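GDP-mannose-dependent alpha-(1-6)-phosphatidylinositol monomannoside mannosyltransferase (Corynebacterium glutamicum, PDB 3OKP) is a bacterial glycosyltransferase of the GT-B fold, built from two Rossmann-like domains that face each other across a cleft. Local coordinates at residues T178-E183 against T269-D274; M220-A225 against K333-L338; E298-G303 against P320-V325; I339-L342 against I346-A349. All coordinates share one frame; numbering follows the deposited sequence.

In the fold
The first segment met is 178-183, whose partner 269-274 closes contact 1 on a long loop ending in the last turn of helix 263-272. Segment 220-225 falls inside that loop but finds its partner only at 333-338, so contacts 1 and 2 cross, the latter joining helices 213-226 and 331-342. Contact 3 is nested within contact 2, a short loop from helix 294-301, which reaches the bound ligand, to edge strand 323-325. Contact 4 follows, folding the end of helix 331-342 onto the start of helix 345-362. Leu324 of contact 3 packs against Leu337, Leu341 and Arg347, and Asp274 of contact 1 makes a long ion pair with Arg348 of contact 4.

Contact 1: T178-E183 against T269-D274; sequences TPATPE and TLAAAD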
loop_
_atom_site.group_PDB
_atom_site.type_symbol
_atom_site.label_atom_id
_atom_site.label_comp_id
_atom_site.label_asym_id
_atom_site.label_seq_id
_atom_site.Cartn_x
_atom_site.Cartn_y
_atom_site.Cartn_z
ATOM N N THR A 178 13.494 0.320 -8.952
ATOM C CA THR A 178 13.929 0.531 -10.324
ATOM C C THR A 178 14.571 -0.761 -10.856
ATOM O O THR A 178 15.124 -1.541 -10.070
ATOM C CB THR A 178 14.886 1.764 -10.404
ATOM O OG1 THR A 178 14.973 2.241 -11.750
ATOM C CG2 THR A 178 16.282 1.440 -9.863
ATOM N N PRO A 179 14.465 -1.020 -12.176
ATOM C CA PRO A 179 15.098 -2.227 -12.721
ATOM C C PRO A 179 16.597 -2.274 -12.437
ATOM O O PRO A 179 17.270 -1.237 -12.455
ATOM C CB PRO A 179 14.834 -2.113 -14.225
ATOM C CG PRO A 179 13.591 -1.284 -14.316
ATOM C CD PRO A 179 13.750 -0.268 -13.224
ATOM N N ALA A 180 17.105 -3.470 -12.151
ATOM C CA ALA A 180 18.515 -3.647 -11.833
ATOM C C ALA A 180 19.363 -3.611 -13.091
ATOM O O ALA A 180 18.960 -4.123 -14.136
ATOM C CB ALA A 180 18.737 -4.958 -11.089
ATOM N N THR A 181 20.537 -2.999 -12.986
ATOM C CA THR A 181 21.545 -3.114 -14.032
ATOM C C THR A 181 22.014 -4.568 -14.060
ATOM O O THR A 181 21.953 -5.254 -13.033
ATOM C CB THR A 181 22.751 -2.181 -13.777
ATOM O OG1 THR A 181 23.346 -2.493 -12.511
ATOM C CG2 THR A 181 22.315 -0.716 -13.790
ATOM N N PRO A 182 22.446 -5.062 -15.234
ATOM C CA PRO A 182 23.014 -6.410 -15.305
ATOM C C PRO A 182 24.083 -6.687 -14.238
ATOM O O PRO A 182 24.110 -7.789 -13.684
ATOM C CB PRO A 182 23.621 -6.458 -16.707
ATOM C CG PRO A 182 22.755 -5.543 -17.502
ATOM C CD PRO A 182 22.399 -4.419 -16.564
ATOM N N GLU A 183 24.933 -5.700 -13.943
ATOM C CA GLU A 183 25.979 -5.867 -12.926
ATOM C C GLU A 183 25.388 -6.144 -11.545
ATOM O O GLU A 183 25.787 -7.097 -10.875
ATOM C CB GLU A 183 26.924 -4.653 -12.868
ATOM C CG GLU A 183 28.089 -4.838 -11.878
ATOM C CD GLU A 183 29.030 -3.639 -11.773
ATOM O OE1 GLU A 183 28.856 -2.638 -12.503
ATOM O OE2 GLU A 183 29.962 -3.706 -10.942
ATOM N N THR A 269 17.162 -7.873 -4.138
ATOM C CA THR A 269 16.662 -9.238 -4.280
ATOM C C THR A 269 15.441 -9.284 -5.208
ATOM O O THR A 269 15.364 -10.132 -6.103
ATOM C CB THR A 269 16.324 -9.835 -2.895
ATOM O OG1 THR A 269 17.489 -9.779 -2.060
ATOM C CG2 THR A 269 15.853 -11.284 -3.008
ATOM N N LEU A 270 14.503 -8.363 -4.994
ATOM C CA LEU A 270 13.315 -8.251 -5.838
ATOM C C LEU A 270 13.698 -8.038 -7.307
ATOM O O LEU A 270 13.246 -8.775 -8.184
ATOM C CB LEU A 270 12.402 -7.122 -5.336
ATOM C CG LEU A 270 11.146 -6.720 -6.125
ATOM C CD1 LEU A 270 10.230 -7.908 -6.401
ATOM C CD2 LEU A 270 10.384 -5.624 -5.391
ATOM N N ALA A 271 14.558 -7.051 -7.556
ATOM C CA ALA A 271 14.964 -6.685 -8.915
ATOM C C ALA A 271 15.746 -7.787 -9.642
ATOM O O ALA A 271 15.777 -7.821 -10.876
ATOM C CB ALA A 271 15.763 -5.386 -8.891
ATOM N N ALA A 272 16.364 -8.684 -8.877
ATOM C CA ALA A 272 17.162 -9.776 -9.439
ATOM C C ALA A 272 16.337 -11.033 -9.754
ATOM O O ALA A 272 16.827 -11.955 -10.414
ATOM C CB ALA A 272 18.326 -10.116 -8.509
ATOM N N ALA A 273 15.090 -11.060 -9.290
ATOM C CA ALA A 273 14.199 -12.206 -9.499
ATOM C C ALA A 273 13.678 -12.297 -10.933
ATOM O O ALA A 273 13.582 -11.292 -11.641
ATOM C CB ALA A 273 13.032 -12.155 -8.518
ATOM N N ASP A 274 13.341 -13.513 -11.348
ATOM C CA ASP A 274 12.720 -13.747 -12.647
ATOM C C ASP A 274 11.213 -13.480 -12.598
ATOM O O ASP A 274 10.636 -12.954 -13.550
ATOM C CB ASP A 274 13.001 -15.177 -13.118
ATOM C CG ASP A 274 14.481 -15.426 -13.376
ATOM O OD1 ASP A 274 15.039 -14.797 -14.300
ATOM O OD2 ASP A 274 15.086 -16.252 -12.655
HETATM O O HOH W 1 15.086 -5.804 -12.450
#
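Ala180 and Ala271 meet methyl to methyl. Both CB bonds point across the gap, and the tips come together at 3.7 Å between Ala180 CB and Ala271 CB. With side chains this short the backbones are drawn close as well, 5.5 Å between Ala180 CA and Ala271 CA. The Ala271 methyl also lies beside the 178-183 backbone: Ala271 CB is 4.0 Å from Ala180 N, and Thr178 O stands at 4.1 Å from Ala271 CB. It is a small contact, about 100 Å² in all, with Ala271 covered more than any other single residue.

No direct hydrogen bond crosses between the two segments. A water does the polar work beside the methyl pair: it accepts from Ala180 N at 3.1 Å and donates to Ala271 O at 2.7 Å. Two backbone groups too far apart to bond directly are thus joined. Ala271 O belongs to the final turn of its helix, where carbonyls run short of partners along the chain.

The segment leading into helix 182-191 is thereby laid on the end of helix 263-272 of the C-terminal Rossmann-like domain. Thr181 stands at the N-cap position and its OG1 makes a weak bond to Asp184 N, so the extended approach ends right where helix 182-191 starts.

That helix then continues the join, with Lys185 and Thr188 packing on Ala272, and Arg189 bonding Ala272 O and forming a salt bridge with Asp274. Around it, Thr178 and Pro179 rest on Arg356 of helix 345-362, Ala271 also touches Cys302 after helix 294-301, and Ala273 lies against strand 200-204.

Contact 2: M220-A225 against K333-L338; sequences MPQVIA and KLSELL
Apolar contact comes first here, with the CG2 branch of Val223 reaching over to the second helix. Val223 CG2 lies 4.0 Å from Leu338 CB and 4.0 Å from Leu338 CD1, so the methyl rests against the root and one branch of the leucine, the two side chains passing at a slant. The same methyl stands 4.0 Å from Ser335 CB, nestling between residues one turn apart on the facing helix. It points there because CG2 lies opposite the carbonyl carbon of Val223 while CG1 takes the place opposite the backbone N (chi1 178°).

Helix against helix, the segments run broadly parallel, their axes 8.6 Å apart at closest approach and crossing at -31°. The small Ser335 fits this close approach, and Val223 and Ser335 are the pair whose backbones come nearest. In the Rossmann-like domain both helices belong to the layer packed on the parallel sheet: helix 213-226 makes the beta-alpha-beta crossover from strand 200-204 to strand 231-235, and helix 331-342 follows the edge strand 323-325. The first helix is kinked at Pro221 and Gln222, whose N atoms make no bond to the turn before; the proline has no N-H to give.

Polar groups play their part within the second helix more than across the interface. Ser335 OG turns back to the carbonyl of Val331, its stronger partner, with that of Asp332 as a second. Gln222 lies over this serine from the exposed side, with Gln222 CB 3.8 Å from Ser335 CB. Deeper in, Leu334 packs on Leu216 and Ala219.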
loop_
_atom_site.group_PDB
_atom_site.type_symbol
_atom_site.label_atom_id
_atom_site.label_comp_id
_atom_site.label_asym_id
_atom_site.label_seq_id
_atom_site.Cartn_x
_atom_site.Cartn_y
_atom_site.Cartn_z
ATOM N N MET A 220 5.337 -25.678 -5.523
ATOM C CA MET A 220 6.760 -25.910 -5.809
ATOM C C MET A 220 7.159 -27.304 -6.348
ATOM O O MET A 220 7.970 -27.375 -7.267
ATOM C CB MET A 220 7.668 -25.478 -4.646
ATOM C CG MET A 220 7.877 -23.960 -4.542
ATOM S SD MET A 220 8.490 -23.139 -6.040
ATOM C CE MET A 220 10.209 -23.644 -6.037
ATOM N N PRO A 221 6.610 -28.408 -5.779
ATOM C CA PRO A 221 7.022 -29.728 -6.286
ATOM C C PRO A 221 6.973 -29.866 -7.813
ATOM O O PRO A 221 7.916 -30.394 -8.407
ATOM C CB PRO A 221 6.036 -30.689 -5.612
ATOM C CG PRO A 221 5.708 -30.010 -4.321
ATOM C CD PRO A 221 5.642 -28.539 -4.671
ATOM N N GLN A 222 5.901 -29.386 -8.444
ATOM C CA GLN A 222 5.809 -29.429 -9.909
ATOM C C GLN A 222 6.817 -28.499 -10.580
ATOM O O GLN A 222 7.421 -28.865 -11.591
ATOM C CB GLN A 222 4.389 -29.125 -10.392
ATOM C CG GLN A 222 3.442 -30.312 -10.297
ATOM C CD GLN A 222 2.037 -29.964 -10.741
ATOM O OE1 GLN A 222 1.147 -29.759 -9.913
ATOM N NE2 GLN A 222 1.832 -29.877 -12.049
ATOM N N VAL A 223 7.000 -27.307 -10.009
ATOM C CA VAL A 223 7.990 -26.347 -10.512
ATOM C C VAL A 223 9.392 -26.958 -10.473
ATOM O O VAL A 223 10.118 -26.930 -11.470
ATOM C CB VAL A 223 7.955 -25.003 -9.729
ATOM C CG1 VAL A 223 9.033 -24.044 -10.234
ATOM C CG2 VAL A 223 6.575 -24.347 -9.833
ATOM N N ILE A 224 9.750 -27.528 -9.322
ATOM C CA ILE A 224 11.060 -28.154 -9.112
ATOM C C ILE A 224 11.293 -29.320 -10.071
ATOM O O ILE A 224 12.397 -29.486 -10.587
ATOM C CB ILE A 224 11.238 -28.623 -7.637
ATOM C CG1 ILE A 224 11.207 -27.419 -6.693
ATOM C CG2 ILE A 224 12.544 -29.407 -7.458
ATOM C CD1 ILE A 224 10.850 -27.763 -5.265
ATOM N N ALA A 225 10.258 -30.124 -10.308
ATOM C CA ALA A 225 10.374 -31.257 -11.228
ATOM C C ALA A 225 10.778 -30.789 -12.630
ATOM O O ALA A 225 11.646 -31.390 -13.265
ATOM C CB ALA A 225 9.075 -32.057 -11.270
ATOM N N LYS A 333 -2.630 -24.859 -11.805
ATOM C CA LYS A 333 -2.547 -23.642 -12.616
ATOM C C LYS A 333 -1.389 -22.737 -12.177
ATOM O O LYS A 333 -0.666 -22.199 -13.020
ATOM C CB LYS A 333 -3.879 -22.882 -12.611
ATOM C CG LYS A 333 -3.928 -21.647 -13.520
ATOM C CD LYS A 333 -3.841 -21.999 -15.004
ATOM C CE LYS A 333 -3.881 -20.739 -15.863
ATOM N NZ LYS A 333 -3.839 -21.038 -17.321
ATOM N N LEU A 334 -1.219 -22.585 -10.865
ATOM C CA LEU A 334 -0.133 -21.773 -10.313
ATOM C C LEU A 334 1.239 -22.316 -10.719
ATOM O O LEU A 334 2.102 -21.557 -11.161
ATOM C CB LEU A 334 -0.249 -21.658 -8.785
ATOM C CG LEU A 334 0.783 -20.827 -8.006
ATOM C CD1 LEU A 334 0.908 -19.395 -8.533
ATOM C CD2 LEU A 334 0.437 -20.818 -6.525
ATOM N N SER A 335 1.433 -23.627 -10.578
ATOM C CA SER A 335 2.699 -24.240 -10.975
ATOM C C SER A 335 2.899 -24.148 -12.491
ATOM O O SER A 335 4.003 -23.868 -12.952
ATOM C CB SER A 335 2.813 -25.682 -10.468
ATOM O OG SER A 335 1.828 -26.509 -11.049
ATOM N N GLU A 336 1.820 -24.354 -13.248
ATOM C CA GLU A 336 1.839 -24.245 -14.713
ATOM C C GLU A 336 2.263 -22.847 -15.172
ATOM O O GLU A 336 3.132 -22.713 -16.039
ATOM C CB GLU A 336 0.466 -24.602 -15.294
ATOM C CG GLU A 336 0.400 -24.634 -16.815
ATOM C CD GLU A 336 -0.964 -25.062 -17.327
ATOM O OE1 GLU A 336 -1.893 -24.231 -17.312
ATOM O OE2 GLU A 336 -1.105 -26.228 -17.752
ATOM N N LEU A 337 1.644 -21.823 -14.583
ATOM C CA LEU A 337 2.004 -20.424 -14.827
ATOM C C LEU A 337 3.469 -20.129 -14.508
ATOM O O LEU A 337 4.147 -19.441 -15.273
ATOM C CB LEU A 337 1.092 -19.489 -14.019
ATOM C CG LEU A 337 -0.014 -18.660 -14.695
ATOM C CD1 LEU A 337 -0.435 -19.178 -16.069
ATOM C CD2 LEU A 337 -1.228 -18.517 -13.784
ATOM N N LEU A 338 3.950 -20.645 -13.379
ATOM C CA LEU A 338 5.344 -20.445 -12.976
ATOM C C LEU A 338 6.338 -21.087 -13.954
ATOM O O LEU A 338 7.284 -20.431 -14.389
ATOM C CB LEU A 338 5.576 -20.926 -11.537
ATOM C CG LEU A 338 5.013 -20.016 -10.435
ATOM C CD1 LEU A 338 4.887 -20.755 -9.102
ATOM C CD2 LEU A 338 5.853 -18.744 -10.275
#

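Contact 3: E298-G303 against P320-V325; sequences EAQACG and PATGLV. With GDD (guanosine-5'-diphosphate-alpha-D-mannose), chain B.
Gln300 reaches Thr322 with its CG opposite its own carbonyl carbon (chi1 -73°) and the chain straight beyond, while Thr322 holds OG1 between backbone N and carbonyl carbon (chi1 76°), facing the amide. The two side chains cross nearly at right angles. Thr322 OG1 donates to Gln300 OE1 at 2.7 Å, arriving from above the carbonyl plane, 44° out of it. Its approach also brings Thr322 CB to 3.2 Å from Gln300 OE1.

The buried amide is gripped at both ends: OE1 also bonds His358 ND1, and NE2 gives to the carbonyls of Tyr296 and Thr317. Thr322 OG1 in turn accepts from Thr319 N. That network fixes the rotation of the amide.

One half-turn earlier, Glu298 faces the other way and holds the ribose of guanosine-5'-diphosphate-alpha-D-mannose, taking O2' on OE1 at 2.8 Å and O3' on OE2 at 2.7 Å. Its position suits the second glutamate of the E-X7-E motif found in many retaining GT-B glycosyltransferases.

Helix 294-301 ends in a Schellman motif at Gly303; it packs on strand 306-308 and helix 263-272, while helix 345-362 covers Gln300 and Thr322. Strand 323-325, at the edge of the sheet, is backbone-bonded through Leu324 to Val306 and Ala308.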
loop_
_atom_site.group_PDB
_atom_site.type_symbol
_atom_site.label_atom_id
_atom_site.label_comp_id
_atom_site.label_asym_id
_atom_site.label_seq_id
_atom_site.Cartn_x
_atom_site.Cartn_y
_atom_site.Cartn_z
ATOM N N GLU A 298 5.626 -2.444 -6.576
ATOM C CA GLU A 298 7.066 -2.454 -6.331
ATOM C C GLU A 298 7.794 -3.392 -7.296
ATOM O O GLU A 298 8.858 -3.051 -7.815
ATOM C CB GLU A 298 7.349 -2.857 -4.879
ATOM C CG GLU A 298 6.959 -1.788 -3.855
ATOM C CD GLU A 298 7.008 -2.279 -2.415
ATOM O OE1 GLU A 298 7.207 -3.494 -2.181
ATOM O OE2 GLU A 298 6.840 -1.438 -1.510
ATOM N N ALA A 299 7.204 -4.564 -7.535
ATOM C CA ALA A 299 7.759 -5.553 -8.458
ATOM C C ALA A 299 7.761 -5.029 -9.889
ATOM O O ALA A 299 8.776 -5.105 -10.584
ATOM C CB ALA A 299 6.975 -6.853 -8.371
ATOM N N GLN A 300 6.621 -4.488 -10.315
ATOM C CA GLN A 300 6.493 -3.886 -11.643
ATOM C C GLN A 300 7.462 -2.724 -11.826
ATOM O O GLN A 300 8.057 -2.573 -12.891
ATOM C CB GLN A 300 5.055 -3.440 -11.894
ATOM C CG GLN A 300 4.095 -4.594 -12.129
ATOM C CD GLN A 300 2.655 -4.138 -12.220
ATOM O OE1 GLN A 300 2.128 -3.951 -13.312
ATOM N NE2 GLN A 300 2.014 -3.948 -11.069
ATOM N N ALA A 301 7.630 -1.923 -10.774
ATOM C CA ALA A 301 8.602 -0.829 -10.768
ATOM C C ALA A 301 10.047 -1.320 -10.931
ATOM O O ALA A 301 10.892 -0.603 -11.474
ATOM C CB ALA A 301 8.457 0.003 -9.503
ATOM N N CYS A 302 10.318 -2.539 -10.462
ATOM C CA CYS A 302 11.632 -3.174 -10.631
ATOM C C CYS A 302 11.762 -3.945 -11.957
ATOM O O CYS A 302 12.785 -4.595 -12.207
ATOM C CB CYS A 302 11.945 -4.094 -9.444
ATOM S SG CYS A 302 12.295 -3.219 -7.894
ATOM N N GLY A 303 10.729 -3.866 -12.794
ATOM C CA GLY A 303 10.725 -4.520 -14.102
ATOM C C GLY A 303 10.628 -6.035 -14.030
ATOM O O GLY A 303 11.222 -6.739 -14.848
ATOM N N PRO A 320 -3.032 -7.198 -18.342
ATOM C CA PRO A 320 -2.639 -8.405 -19.084
ATOM C C PRO A 320 -1.213 -8.352 -19.651
ATOM O O PRO A 320 -0.613 -9.398 -19.900
ATOM C CB PRO A 320 -3.662 -8.460 -20.222
ATOM C CG PRO A 320 -4.857 -7.764 -19.673
ATOM C CD PRO A 320 -4.299 -6.641 -18.852
ATOM N N ALA A 321 -0.677 -7.147 -19.845
ATOM C CA ALA A 321 0.694 -6.982 -20.331
ATOM C C ALA A 321 1.758 -7.145 -19.241
ATOM O O ALA A 321 2.903 -7.480 -19.538
ATOM C CB ALA A 321 0.855 -5.633 -21.028
ATOM N N THR A 322 1.385 -6.912 -17.985
ATOM C CA THR A 322 2.377 -6.798 -16.910
ATOM C C THR A 322 2.385 -7.964 -15.924
ATOM O O THR A 322 3.392 -8.212 -15.248
ATOM C CB THR A 322 2.209 -5.479 -16.109
ATOM O OG1 THR A 322 1.078 -5.580 -15.233
ATOM C CG2 THR A 322 2.037 -4.285 -17.039
ATOM N N GLY A 323 1.261 -8.668 -15.834
ATOM C CA GLY A 323 1.092 -9.688 -14.812
ATOM C C GLY A 323 -0.057 -10.639 -15.063
ATOM O O GLY A 323 -0.847 -10.450 -15.989
ATOM N N LEU A 324 -0.138 -11.667 -14.225
ATOM C CA LEU A 324 -1.198 -12.659 -14.301
ATOM C C LEU A 324 -1.922 -12.742 -12.966
ATOM O O LEU A 324 -1.309 -12.587 -11.906
ATOM C CB LEU A 324 -0.623 -14.028 -14.686
ATOM C CG LEU A 324 -0.001 -14.149 -16.086
ATOM C CD1 LEU A 324 1.124 -15.178 -16.111
ATOM C CD2 LEU A 324 -1.058 -14.465 -17.141
ATOM N N VAL A 325 -3.231 -12.967 -13.025
ATOM C CA VAL A 325 -4.048 -13.140 -11.827
ATOM C C VAL A 325 -4.459 -14.609 -11.736
ATOM O O VAL A 325 -4.975 -15.176 -12.701
ATOM C CB VAL A 325 -5.293 -12.207 -11.837
ATOM C CG1 VAL A 325 -6.209 -12.485 -10.644
ATOM C CG2 VAL A 325 -4.866 -10.741 -11.846
HETATM N N2 GDD B . 12.055 -3.688 4.398
HETATM C C2 GDD B . 11.196 -4.713 4.175
HETATM N N1 GDD B . 11.593 -5.987 4.410
HETATM N N3 GDD B . 9.949 -4.455 3.717
HETATM C C4 GDD B . 9.077 -5.471 3.486
HETATM C C5 GDD B . 9.465 -6.781 3.724
HETATM C C6 GDD B . 10.751 -7.027 4.193
HETATM O O6 GDD B . 11.130 -8.195 4.417
HETATM N N7 GDD B . 8.418 -7.573 3.418
HETATM C C8 GDD B . 7.407 -6.775 3.004
HETATM N N9 GDD B . 7.813 -5.497 3.049
HETATM C "C1'" GDD B . 7.031 -4.290 2.677
HETATM C "C2'" GDD B . 6.825 -4.228 1.171
HETATM O "O2'" GDD B . 7.941 -3.629 0.508
HETATM C "C3'" GDD B . 5.557 -3.408 1.039
HETATM O "O3'" GDD B . 5.876 -2.018 0.910
HETATM C "C4'" GDD B . 4.797 -3.647 2.340
HETATM O "O4'" GDD B . 5.717 -4.274 3.244
HETATM C "C5'" GDD B . 3.582 -4.548 2.131
HETATM O "O5'" GDD B . 2.401 -3.773 1.912
HETATM P PA GDD B . 1.248 -4.299 1.205
HETATM O O1A GDD B . 0.457 -3.362 0.958
HETATM O O2A GDD B . 1.603 -4.817 0.117
HETATM O O3A GDD B . 0.567 -5.311 1.993
HETATM P PB GDD B . 0.119 -5.134 3.364
HETATM O O2B GDD B . -0.297 -3.971 3.558
HETATM O O3B GDD B . -0.806 -5.942 3.596
HETATM O O1B GDD B . 1.201 -5.419 4.273
#

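Contact 4: I339-L342 against I346-A349; sequences IELL and IRRA
Arg348 grips two successive carbonyls in the last turn of helix 331-342. Its NE donates to Leu341 O at 2.6 Å with an N-H...O angle of 147°, and its NH2 to Leu342 O at 2.7 Å, almost equally bent at 146°. Both oxygens sit at the edge of the guanidinium, tilted a little from its plane. A bend at the third torsion folds the chain back so that this edge faces the helix end. The third nitrogen, NH1, forms a long, weak ion pair with Asp274, and a positive group placed here would probably be favoured by the helix dipole.

Arg347, extended from CG to NE, works on the outer side. Its salt bridge is long, 3.6 Å from Arg347 NH1 to Glu340 OE2, and the carboxylate and guanidinium planes stand 81° apart. A water bridges the same pair, donating to Glu340 OE1 at 2.7 Å and accepting from Arg347 NH2 at 3.1 Å.

Together the two arginines tie the end of helix 331-342 to the start of helix 345-362, which follows after a turn of two residues in the Rossmann-like domain; in the turn, Asp344 OD1 takes Arg347 N.

Apolar packing accompanies the charges. Leu341 CD2 covers one face of the Arg347 guanidinium near its rim, 3.6 Å from Arg347 NE. Leu324 of the edge strand 323-325 touches both residues, and Ile275 packs on Leu341, Leu342 and Arg348 from strand 275-278.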
loop_
_atom_site.group_PDB
_atom_site.type_symbol
_atom_site.label_atom_id
_atom_site.label_comp_id
_atom_site.label_asym_id
_atom_site.label_seq_id
_atom_site.Cartn_x
_atom_site.Cartn_y
_atom_site.Cartn_z
ATOM N N ILE A 339 6.108 -22.351 -14.307
ATOM C CA ILE A 339 6.966 -23.068 -15.261
ATOM C C ILE A 339 6.940 -22.407 -16.646
ATOM O O ILE A 339 7.993 -22.197 -17.257
ATOM C CB ILE A 339 6.572 -24.563 -15.383
ATOM C CG1 ILE A 339 6.755 -25.288 -14.040
ATOM C CG2 ILE A 339 7.390 -25.258 -16.485
ATOM C CD1 ILE A 339 5.959 -26.590 -13.929
ATOM N N GLU A 340 5.738 -22.074 -17.119
ATOM C CA GLU A 340 5.548 -21.409 -18.415
ATOM C C GLU A 340 6.357 -20.109 -18.518
ATOM O O GLU A 340 7.047 -19.877 -19.516
ATOM C CB GLU A 340 4.056 -21.152 -18.670
ATOM C CG GLU A 340 3.708 -20.737 -20.102
ATOM C CD GLU A 340 2.217 -20.502 -20.316
ATOM O OE1 GLU A 340 1.490 -20.224 -19.337
ATOM O OE2 GLU A 340 1.770 -20.592 -21.476
ATOM N N LEU A 341 6.284 -19.281 -17.478
ATOM C CA LEU A 341 7.024 -18.019 -17.443
ATOM C C LEU A 341 8.532 -18.205 -17.307
ATOM O O LEU A 341 9.302 -17.534 -17.994
ATOM C CB LEU A 341 6.496 -17.099 -16.338
ATOM C CG LEU A 341 5.214 -16.311 -16.605
ATOM C CD1 LEU A 341 4.903 -15.414 -15.410
ATOM C CD2 LEU A 341 5.316 -15.483 -17.888
ATOM N N LEU A 342 8.949 -19.110 -16.421
ATOM C CA LEU A 342 10.370 -19.438 -16.257
ATOM C C LEU A 342 11.000 -19.984 -17.543
ATOM O O LEU A 342 12.189 -19.773 -17.794
ATOM C CB LEU A 342 10.578 -20.430 -15.107
ATOM C CG LEU A 342 10.387 -19.945 -13.664
ATOM C CD1 LEU A 342 10.412 -21.129 -12.701
ATOM C CD2 LEU A 342 11.426 -18.895 -13.264
ATOM N N ILE A 346 11.784 -14.362 -23.002
ATOM C CA ILE A 346 11.362 -13.258 -23.867
ATOM C C ILE A 346 10.056 -12.649 -23.364
ATOM O O ILE A 346 9.935 -11.428 -23.258
ATOM C CB ILE A 346 11.236 -13.698 -25.341
ATOM C CG1 ILE A 346 12.622 -14.015 -25.907
ATOM C CG2 ILE A 346 10.537 -12.621 -26.189
ATOM C CD1 ILE A 346 12.612 -14.334 -27.373
ATOM N N ARG A 347 9.092 -13.512 -23.052
ATOM C CA ARG A 347 7.832 -13.092 -22.455
ATOM C C ARG A 347 8.077 -12.368 -21.129
ATOM O O ARG A 347 7.464 -11.334 -20.863
ATOM C CB ARG A 347 6.912 -14.299 -22.256
ATOM C CG ARG A 347 5.507 -13.956 -21.798
ATOM C CD ARG A 347 4.652 -15.204 -21.710
ATOM N NE ARG A 347 3.460 -14.987 -20.895
ATOM C CZ ARG A 347 2.633 -15.951 -20.500
ATOM N NH1 ARG A 347 2.855 -17.215 -20.842
ATOM N NH2 ARG A 347 1.578 -15.648 -19.759
ATOM N N ARG A 348 8.981 -12.909 -20.312
ATOM C CA ARG A 348 9.348 -12.283 -19.038
ATOM C C ARG A 348 9.923 -10.882 -19.235
ATOM O O ARG A 348 9.508 -9.940 -18.558
ATOM C CB ARG A 348 10.325 -13.160 -18.248
ATOM C CG ARG A 348 9.643 -14.230 -17.420
ATOM C CD ARG A 348 10.600 -14.884 -16.436
ATOM N NE ARG A 348 11.265 -16.044 -17.024
ATOM C CZ ARG A 348 12.553 -16.101 -17.351
ATOM N NH1 ARG A 348 13.353 -15.065 -17.149
ATOM N NH2 ARG A 348 13.041 -17.211 -17.884
ATOM N N ALA A 349 10.863 -10.749 -20.172
ATOM C CA ALA A 349 11.451 -9.451 -20.504
ATOM C C ALA A 349 10.382 -8.445 -20.943
ATOM O O ALA A 349 10.406 -7.292 -20.519
ATOM C CB ALA A 349 12.522 -9.604 -21.579
HETATM O O HOH W 2 -0.272 -18.158 -19.565
#